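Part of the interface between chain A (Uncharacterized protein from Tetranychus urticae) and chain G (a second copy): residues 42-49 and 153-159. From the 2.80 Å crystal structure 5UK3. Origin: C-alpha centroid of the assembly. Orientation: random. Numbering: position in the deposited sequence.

Chain A 42-49: LSVNKVWL
Chain G (153-159) YYKGQLD

A glycine in a protein interface often earns its place by what it lacks, and the contact between two copies of this Tetranychus urticae protein is a compact example. Chain A contributes a loop that runs into a helix beginning at K46(A); chain G contributes an irregular segment without helix or strand. The two backbones come closest at N45(A) and G156(G), whose CA atoms lie 5.1 Å apart, and together the stretches bury 368 Å².

W48(A), in the first turn of the helix, covers the most surface. Its CA-to-CB bond points toward chain G, and with chi1 at 174° (t) and chi2 at 83° the indole lies against the backbone of the opposing segment. One face of the ring receives G156(G): the CA sits 4.0 Å from the centroid of the six-membered ring, 23° off its normal, a CH-pi contact. The O of K155(G) approaches the same system, 3.5 Å from W48(A) CZ2. G156(G) has phi/psi of 86/12, a positive phi that by itself favours glycine, and an ideal CB built there would stand 2.4 Å from W48(A) CE3, a clash. Close packing of backbone on indole thus depends on the absent side chain. At the pyrrole side, W48(A) NE1 lies 3.2 Å from Y154(G) O.

The same glycine accepts a hydrogen bond across the contact. N45(A), at the N-cap position with phi/psi of -61/128, donates from its backbone N to G156(G) O at 3.2 Å, with an angle of 158° at the hydrogen. That oxygen also meets V44(A) CA at 3.4 Å in a CA-H...O contact, so one carbonyl engages two successive residues of an extended segment; V44(A) has phi/psi of -136/164. N45(A) O, meanwhile, accepts a hydrogen bond from L49(A) N at 3.1 Å.

L158(G) and Y154(G) complete the contact. L158(G), chi1 -74° (m) and chi2 174° (t), points toward chain A. L158(G) CD1 lies 3.3 Å from S43(A) C, where the chain has just left a helix with phi/psi of 60/50; L158(G) CD2 lies 3.8 Å from N45(A) N. Y154(G), chi1 172° (t) and chi2 59°, leaves its backbone sideways, but its ring end comes nearer. Its OH donates to Q157(G) O at 2.7 Å, bracing the turn around the glycine, and lies 3.6 Å from N45(A) CB. The tyrosine ring meets the five-membered ring of W48(A) obliquely, centroids 5.7 Å apart and planes at 69°.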

# COMPACT_ATOMS: atom_id res chain seq x y z
N LEU A 42 22.39 24.81 -28.45
CA LEU A 42 23.45 24.24 -27.63
C LEU A 42 24.06 22.92 -28.12
O LEU A 42 25.01 22.42 -27.53
CB LEU A 42 22.98 24.07 -26.19
CG LEU A 42 22.68 25.38 -25.47
CD1 LEU A 42 22.08 25.09 -24.10
CD2 LEU A 42 23.94 26.22 -25.33
N SER A 43 23.52 22.37 -29.20
CA SER A 43 24.04 21.12 -29.79
C SER A 43 24.00 19.95 -28.81
O SER A 43 24.99 19.22 -28.65
CB SER A 43 25.47 21.29 -30.37
OG SER A 43 25.46 22.16 -31.49
N VAL A 44 22.83 19.75 -28.20
CA VAL A 44 22.59 18.64 -27.27
C VAL A 44 21.25 17.97 -27.53
O VAL A 44 20.37 18.55 -28.19
CB VAL A 44 22.63 19.11 -25.80
CG1 VAL A 44 24.01 19.64 -25.46
CG2 VAL A 44 21.56 20.16 -25.52
N ASN A 45 21.09 16.77 -26.98
CA ASN A 45 19.84 16.01 -27.07
C ASN A 45 18.69 16.78 -26.42
O ASN A 45 18.80 17.23 -25.29
CB ASN A 45 19.97 14.66 -26.35
CG ASN A 45 18.75 13.77 -26.55
OD1 ASN A 45 18.17 13.68 -27.62
ND2 ASN A 45 18.33 13.15 -25.48
N LYS A 46 17.59 16.94 -27.15
CA LYS A 46 16.46 17.75 -26.67
C LYS A 46 15.87 17.26 -25.35
O LYS A 46 15.62 18.06 -24.45
CB LYS A 46 15.36 17.76 -27.73
CG LYS A 46 14.29 18.81 -27.51
CD LYS A 46 12.91 18.27 -27.89
CE LYS A 46 12.80 17.96 -29.37
NZ LYS A 46 11.47 17.34 -29.61
N VAL A 47 15.61 15.95 -25.27
CA VAL A 47 14.98 15.36 -24.08
C VAL A 47 15.89 15.45 -22.87
O VAL A 47 15.43 15.76 -21.77
CB VAL A 47 14.57 13.89 -24.29
CG1 VAL A 47 14.11 13.25 -22.99
CG2 VAL A 47 13.45 13.80 -25.31
N TRP A 48 17.17 15.19 -23.06
CA TRP A 48 18.13 15.28 -21.96
C TRP A 48 18.19 16.70 -21.40
O TRP A 48 18.13 16.90 -20.19
CB TRP A 48 19.51 14.86 -22.44
CG TRP A 48 20.56 15.05 -21.45
CD1 TRP A 48 20.88 14.22 -20.43
CD2 TRP A 48 21.45 16.16 -21.38
NE1 TRP A 48 21.93 14.74 -19.72
CE2 TRP A 48 22.29 15.93 -20.28
CE3 TRP A 48 21.61 17.32 -22.13
CZ2 TRP A 48 23.29 16.82 -19.90
CZ3 TRP A 48 22.60 18.21 -21.76
CH2 TRP A 48 23.43 17.96 -20.65
N LEU A 49 18.35 17.68 -22.29
CA LEU A 49 18.40 19.08 -21.90
C LEU A 49 17.14 19.46 -21.13
O LEU A 49 17.22 20.08 -20.06
CB LEU A 49 18.53 19.99 -23.12
CG LEU A 49 18.49 21.50 -22.87
CD1 LEU A 49 19.72 21.94 -22.09
CD2 LEU A 49 18.37 22.27 -24.18
N TYR G 153 25.82 8.22 -16.47
CA TYR G 153 24.65 8.73 -17.18
C TYR G 153 25.04 9.36 -18.48
O TYR G 153 26.09 9.97 -18.59
CB TYR G 153 23.91 9.79 -16.35
CG TYR G 153 22.85 9.24 -15.45
CD1 TYR G 153 21.58 9.00 -15.93
CD2 TYR G 153 23.12 8.97 -14.12
CE1 TYR G 153 20.60 8.49 -15.11
CE2 TYR G 153 22.16 8.45 -13.28
CZ TYR G 153 20.90 8.22 -13.79
OH TYR G 153 19.95 7.69 -12.97
N TYR G 154 24.14 9.24 -19.45
CA TYR G 154 24.27 9.90 -20.74
C TYR G 154 24.37 11.41 -20.50
O TYR G 154 23.64 11.98 -19.70
CB TYR G 154 23.07 9.53 -21.63
CG TYR G 154 22.95 10.27 -22.93
CD1 TYR G 154 23.97 10.21 -23.87
CD2 TYR G 154 21.81 11.01 -23.23
CE1 TYR G 154 23.86 10.89 -25.08
CE2 TYR G 154 21.70 11.69 -24.44
CZ TYR G 154 22.73 11.63 -25.35
OH TYR G 154 22.64 12.29 -26.54
N LYS G 155 25.31 12.05 -21.19
CA LYS G 155 25.64 13.48 -20.94
C LYS G 155 25.18 14.40 -22.09
O LYS G 155 25.61 15.55 -22.17
CB LYS G 155 27.14 13.63 -20.62
N GLY G 156 24.32 13.90 -22.97
CA GLY G 156 23.65 14.72 -23.96
C GLY G 156 24.41 14.94 -25.26
O GLY G 156 23.99 15.77 -26.06
N GLN G 157 25.48 14.17 -25.48
CA GLN G 157 26.32 14.32 -26.67
C GLN G 157 25.56 13.91 -27.94
O GLN G 157 24.85 12.91 -27.93
CB GLN G 157 27.62 13.52 -26.54
N LEU G 158 25.67 14.70 -29.00
CA LEU G 158 24.94 14.39 -30.25
C LEU G 158 25.67 13.43 -31.21
O LEU G 158 25.05 12.90 -32.14
CB LEU G 158 24.56 15.67 -31.02
CG LEU G 158 23.42 16.53 -30.47
CD1 LEU G 158 23.27 17.82 -31.27
CD2 LEU G 158 22.09 15.79 -30.47
N ASP G 159 26.96 13.19 -30.99
CA ASP G 159 27.81 12.64 -32.08
C ASP G 159 29.23 12.33 -31.57
O ASP G 159 30.25 12.75 -32.14
CB ASP G 159 27.84 13.57 -33.33